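Local coordinates for CLIP-associating protein (Drosophila melanogaster, PDB 4G3A) that tracks microtubule plus ends and stabilises dynamic microtubules, supporting mitotic spindle formation and tubulin incorporation at kinetochore microtubules, the present chain being its N-terminal TOG domain, at residues 148-151 with 152-155; 109-112 with 113-116. All coordinates share one frame; numbering follows the deposited sequence.

Neither contact closes a loop: each is a local pairing one turn apart within a single helix, and the two follow in series, neither nested nor crossing. From the N terminus, contact 2 comes first, on helix 104-119 of the second HEAT repeat; contact 1 follows on helix 142-159, past the intervening helix 125-136. Their centres lie about 11 Å apart, and the evidence that the two helices pack directly is atomic. T151 OG1 of contact 1 is 2.6 Å from Q111 OE1 of contact 2, a probable hydrogen bond, while N154 and R115 meet in packing alone. These cross-pairs, not the contacts themselves, join helix 104-119 to helix 142-159 in the TOG domain.

Contact 1. Residues 148-151 with 152-155; sequences FLQT and IVNA
I152 lays its terminal CD1 over one face of the F148 ring, 4.1 Å from the ring centroid, which qualifies as a CH-pi contact. CD1 lies 3.8 Å from both F148 CE2 and F148 CZ. With CG anti to the backbone N (chi1 173°), the phenyl ring of F148 swings along the helix toward the next turn, where I152 follows. Y169, from a loop, packs on I152. V153 N donates to L149 O at 3.0 Å, one of four i to i+4 backbone bonds of an uninterrupted alpha-helix, here helix 142-159 of the HEAT-repeat TOG domain; V153 CG2 also packs 3.6 Å from L149 O. N154 bonds through its backbone N to Q150 O (2.9 Å), and its ND2 makes a weak, bent bond of 3.0 Å to Q150 OE1, with an N-H...O angle of 124° and the amide planes turned 45° apart. Replacing N154 with an alanine would probably leave Q150 OE1 without this donor and its amide freer to turn. A155 N reaches T151 O at 2.9 Å and its side chain meets L164 of a loop, while T151 OG1, besides its partner on helix 104-119, is hydrogen-bonded to the E147 carbonyl one turn earlier.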
ATOM      1  N   PHE A 148       5.967  -3.925   1.070  1.00 22.79           N
ATOM      2  CA  PHE A 148       4.836  -4.826   0.971  1.00 24.96           C
ATOM      3  C   PHE A 148       4.704  -5.723   2.200  1.00 24.68           C
ATOM      4  O   PHE A 148       3.591  -5.939   2.687  1.00 24.10           O
ATOM      5  CB  PHE A 148       4.858  -5.658  -0.316  1.00 24.91           C
ATOM      6  CG  PHE A 148       3.791  -6.718  -0.348  1.00 20.74           C
ATOM      7  CD1 PHE A 148       2.454  -6.368  -0.197  1.00 24.37           C
ATOM      8  CD2 PHE A 148       4.127  -8.067  -0.481  1.00 27.09           C
ATOM      9  CE1 PHE A 148       1.469  -7.335  -0.193  1.00 31.50           C
ATOM     10  CE2 PHE A 148       3.138  -9.044  -0.487  1.00 22.68           C
ATOM     11  CZ  PHE A 148       1.815  -8.675  -0.347  1.00 21.73           C
ATOM     12  N   LEU A 149       5.829  -6.231   2.710  1.00 23.48           N
ATOM     13  CA  LEU A 149       5.790  -7.014   3.949  1.00 22.75           C
ATOM     14  C   LEU A 149       5.160  -6.172   5.054  1.00 24.51           C
ATOM     15  O   LEU A 149       4.361  -6.674   5.838  1.00 22.63           O
ATOM     16  CB  LEU A 149       7.185  -7.513   4.345  1.00 24.18           C
ATOM     17  CG  LEU A 149       7.759  -8.586   3.406  1.00 25.96           C
ATOM     18  CD1 LEU A 149       9.235  -8.844   3.674  1.00 23.80           C
ATOM     19  CD2 LEU A 149       6.958  -9.890   3.471  1.00 25.89           C
ATOM     20  N   GLN A 150       5.489  -4.885   5.087  1.00 23.79           N
ATOM     21  CA  GLN A 150       4.933  -3.996   6.100  1.00 26.14           C
ATOM     22  C   GLN A 150       3.435  -3.781   5.883  1.00 27.50           C
ATOM     23  O   GLN A 150       2.672  -3.654   6.842  1.00 24.59           O
ATOM     24  CB  GLN A 150       5.687  -2.665   6.119  1.00 27.87           C
ATOM     25  CG  GLN A 150       5.227  -1.708   7.207  1.00 35.63           C
ATOM     26  CD  GLN A 150       5.564  -2.196   8.597  1.00 42.85           C
ATOM     27  OE1 GLN A 150       4.698  -2.243   9.481  1.00 40.91           O
ATOM     28  NE2 GLN A 150       6.825  -2.572   8.802  1.00 36.16           N
ATOM     29  N   THR A 151       3.011  -3.746   4.618  1.00 23.71           N
ATOM     30  CA  THR A 151       1.590  -3.632   4.315  1.00 22.57           C
ATOM     31  C   THR A 151       0.842  -4.825   4.896  1.00 21.57           C
ATOM     32  O   THR A 151      -0.256  -4.682   5.436  1.00 23.64           O
ATOM     33  CB  THR A 151       1.329  -3.593   2.791  1.00 27.46           C
ATOM     34  OG1 THR A 151       2.054  -2.505   2.200  1.00 26.84           O
ATOM     35  CG2 THR A 151      -0.160  -3.440   2.511  1.00 26.72           C
ATOM     36  N   ILE A 152       1.424  -6.013   4.758  1.00 21.27           N
ATOM     37  CA  ILE A 152       0.824  -7.213   5.332  1.00 23.41           C
ATOM     38  C   ILE A 152       0.713  -7.080   6.847  1.00 23.59           C
ATOM     39  O   ILE A 152      -0.336  -7.362   7.448  1.00 25.63           O
ATOM     40  CB  ILE A 152       1.673  -8.459   5.032  1.00 21.27           C
ATOM     41  CG1 ILE A 152       1.655  -8.779   3.536  1.00 26.15           C
ATOM     42  CG2 ILE A 152       1.186  -9.646   5.863  1.00 23.11           C
ATOM     43  CD1 ILE A 152       2.597  -9.918   3.148  1.00 24.53           C
ATOM     44  N   VAL A 153       1.800  -6.648   7.464  1.00 23.82           N
ATOM     45  CA  VAL A 153       1.824  -6.486   8.928  1.00 21.50           C
ATOM     46  C   VAL A 153       0.727  -5.516   9.379  1.00 22.75           C
ATOM     47  O   VAL A 153      -0.036  -5.805  10.313  1.00 24.25           O
ATOM     48  CB  VAL A 153       3.204  -6.025   9.422  1.00 31.26           C
ATOM     49  CG1 VAL A 153       3.116  -5.494  10.858  1.00 29.34           C
ATOM     50  CG2 VAL A 153       4.213  -7.190   9.355  1.00 29.67           C
ATOM     51  N   ASN A 154       0.629  -4.381   8.696  1.00 26.68           N
ATOM     52  CA  ASN A 154      -0.353  -3.355   9.074  1.00 29.51           C
ATOM     53  C   ASN A 154      -1.777  -3.858   8.895  1.00 24.30           C
ATOM     54  O   ASN A 154      -2.635  -3.615   9.737  1.00 24.32           O
ATOM     55  CB  ASN A 154      -0.164  -2.069   8.260  1.00 27.48           C
ATOM     56  CG  ASN A 154       1.158  -1.378   8.536  1.00 27.82           C
ATOM     57  OD1 ASN A 154       1.622  -0.569   7.735  1.00 33.20           O
ATOM     58  ND2 ASN A 154       1.776  -1.696   9.666  1.00 25.83           N
ATOM     59  N   ALA A 155      -2.033  -4.545   7.781  1.00 21.99           N
ATOM     60  CA  ALA A 155      -3.354  -5.102   7.510  1.00 24.01           C
ATOM     61  C   ALA A 155      -3.781  -6.150   8.553  1.00 28.53           C
ATOM     62  O   ALA A 155      -4.941  -6.193   8.982  1.00 25.05           O
ATOM     63  CB  ALA A 155      -3.388  -5.704   6.126  1.00 23.52           C
TER

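Contact 2. Residues 109-112 with 113-116; sequences KAQL and LLRD
The CD1 methyl of L112 reaches across the carboxylate of D116, one turn on along helix 104-119, within the second HEAT repeat of the TOG domain. Four backbone bonds give the evidence for regular alpha-helix, each carbonyl of 109-112 accepting the N-H four residues on; D116 N to L112 O is 2.8 Å, and R115 N to Q111 O is 2.9 Å. Van der Waals contacts set methyls against oxygens: L112 CD1 lies 3.7 Å from D116 OD1, and L114 sends CD1 to within 4.1 Å of Q111 OE1. The D116 carboxylate has its polar partner elsewhere, since OD2 is hydrogen-bonded to S74 OG on helix 63-80, and the L114 side chain also meets helix 142-159. The guanidinium of R115 folds back over the preceding turn because its chain bends at chi3 (-64°); L112 CA and Q111 O both lie over one face, near its rim, and NH1 is 3.8 Å from Q111 CB. Q111 NE2 is taken by E147 OE1, while OE1 has one partner on helix 142-159 and a second in a bridging water. That water donates to Q111 OE1 at 2.9 Å and accepts from R115 NH1 at 3.0 Å, sitting in the guanidinium plane at its edge.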
ATOM      1  N   LYS A 109       2.483   8.061   1.839  1.00 31.72           N
ATOM      2  CA  LYS A 109       1.190   8.370   1.241  1.00 35.43           C
ATOM      3  C   LYS A 109       0.708   7.214   0.374  1.00 31.07           C
ATOM      4  O   LYS A 109      -0.491   6.967   0.271  1.00 29.66           O
ATOM      5  CB  LYS A 109       1.239   9.680   0.454  1.00 38.44           C
ATOM      6  CG  LYS A 109       1.643  10.892   1.297  1.00 39.88           C
ATOM      7  CD  LYS A 109       0.718  11.071   2.494  1.00 41.33           C
ATOM      8  CE  LYS A 109       1.135  12.262   3.356  1.00 48.17           C
ATOM      9  NZ  LYS A 109       0.304  12.364   4.576  1.00 43.93           N
ATOM     10  N   ALA A 110       1.647   6.492  -0.231  1.00 30.86           N
ATOM     11  CA  ALA A 110       1.298   5.294  -0.983  1.00 25.89           C
ATOM     12  C   ALA A 110       0.746   4.212  -0.046  1.00 26.21           C
ATOM     13  O   ALA A 110      -0.300   3.614  -0.313  1.00 27.69           O
ATOM     14  CB  ALA A 110       2.508   4.779  -1.749  1.00 29.97           C
ATOM     15  N   GLN A 111       1.435   3.974   1.066  1.00 27.73           N
ATOM     16  CA  GLN A 111       0.962   2.975   2.025  1.00 25.05           C
ATOM     17  C   GLN A 111      -0.408   3.412   2.549  1.00 28.45           C
ATOM     18  O   GLN A 111      -1.323   2.608   2.724  1.00 28.06           O
ATOM     19  CB  GLN A 111       1.957   2.832   3.181  1.00 29.08           C
ATOM     20  CG  GLN A 111       3.220   2.011   2.859  1.00 28.53           C
ATOM     21  CD  GLN A 111       2.981   0.513   2.933  1.00 29.73           C
ATOM     22  OE1 GLN A 111       1.837   0.046   2.877  1.00 25.76           O
ATOM     23  NE2 GLN A 111       4.062  -0.255   3.048  1.00 27.12           N
ATOM     24  N   LEU A 112      -0.555   4.710   2.777  1.00 26.22           N
ATOM     25  CA  LEU A 112      -1.814   5.224   3.303  1.00 30.55           C
ATOM     26  C   LEU A 112      -2.958   5.044   2.287  1.00 25.43           C
ATOM     27  O   LEU A 112      -4.065   4.673   2.659  1.00 31.83           O
ATOM     28  CB  LEU A 112      -1.654   6.685   3.754  1.00 31.97           C
ATOM     29  CG  LEU A 112      -2.867   7.410   4.346  1.00 40.73           C
ATOM     30  CD1 LEU A 112      -3.667   6.531   5.306  1.00 41.20           C
ATOM     31  CD2 LEU A 112      -2.424   8.698   5.028  1.00 48.45           C
ATOM     32  N   LEU A 113      -2.688   5.283   1.009  1.00 28.69           N
ATOM     33  CA  LEU A 113      -3.671   4.997  -0.039  1.00 23.51           C
ATOM     34  C   LEU A 113      -4.128   3.539   0.014  1.00 28.36           C
ATOM     35  O   LEU A 113      -5.328   3.239  -0.123  1.00 26.06           O
ATOM     36  CB  LEU A 113      -3.093   5.320  -1.436  1.00 24.54           C
ATOM     37  CG  LEU A 113      -4.037   5.167  -2.636  1.00 27.53           C
ATOM     38  CD1 LEU A 113      -3.586   6.024  -3.872  1.00 23.16           C
ATOM     39  CD2 LEU A 113      -4.217   3.702  -3.032  1.00 31.49           C
ATOM     40  N   LEU A 114      -3.172   2.626   0.201  1.00 30.63           N
ATOM     41  CA  LEU A 114      -3.504   1.208   0.310  1.00 23.58           C
ATOM     42  C   LEU A 114      -4.391   0.934   1.531  1.00 24.66           C
ATOM     43  O   LEU A 114      -5.379   0.218   1.436  1.00 21.54           O
ATOM     44  CB  LEU A 114      -2.241   0.331   0.353  1.00 27.20           C
ATOM     45  CG  LEU A 114      -1.349   0.373  -0.894  1.00 24.07           C
ATOM     46  CD1 LEU A 114      -0.086  -0.451  -0.664  1.00 22.94           C
ATOM     47  CD2 LEU A 114      -2.110  -0.117  -2.114  1.00 23.52           C
ATOM     48  N   ARG A 115      -4.053   1.508   2.678  1.00 27.90           N
ATOM     49  CA  ARG A 115      -4.897   1.317   3.859  1.00 28.43           C
ATOM     50  C   ARG A 115      -6.297   1.916   3.648  1.00 32.58           C
ATOM     51  O   ARG A 115      -7.302   1.355   4.094  1.00 30.31           O
ATOM     52  CB  ARG A 115      -4.215   1.886   5.109  1.00 23.42           C
ATOM     53  CG  ARG A 115      -2.928   1.131   5.488  1.00 29.18           C
ATOM     54  CD  ARG A 115      -2.505   1.405   6.937  1.00 33.43           C
ATOM     55  NE  ARG A 115      -2.153   2.804   7.162  1.00 36.67           N
ATOM     56  CZ  ARG A 115      -0.940   3.308   6.946  1.00 43.17           C
ATOM     57  NH1 ARG A 115       0.033   2.531   6.491  1.00 38.79           N
ATOM     58  NH2 ARG A 115      -0.695   4.588   7.180  1.00 38.06           N
ATOM     59  N   ASP A 116      -6.359   3.049   2.952  1.00 29.29           N
ATOM     60  CA  ASP A 116      -7.640   3.696   2.676  1.00 29.81           C
ATOM     61  C   ASP A 116      -8.538   2.821   1.799  1.00 24.42           C
ATOM     62  O   ASP A 116      -9.741   2.732   2.036  1.00 26.32           O
ATOM     63  CB  ASP A 116      -7.443   5.087   2.057  1.00 30.38           C
ATOM     64  CG  ASP A 116      -6.910   6.110   3.057  1.00 35.29           C
ATOM     65  OD1 ASP A 116      -7.130   5.958   4.281  1.00 35.48           O
ATOM     66  OD2 ASP A 116      -6.265   7.077   2.612  1.00 38.09           O
TER
HETATM   67  O   HOH W   1       0.108  -0.124   5.157  1.00 28.64           O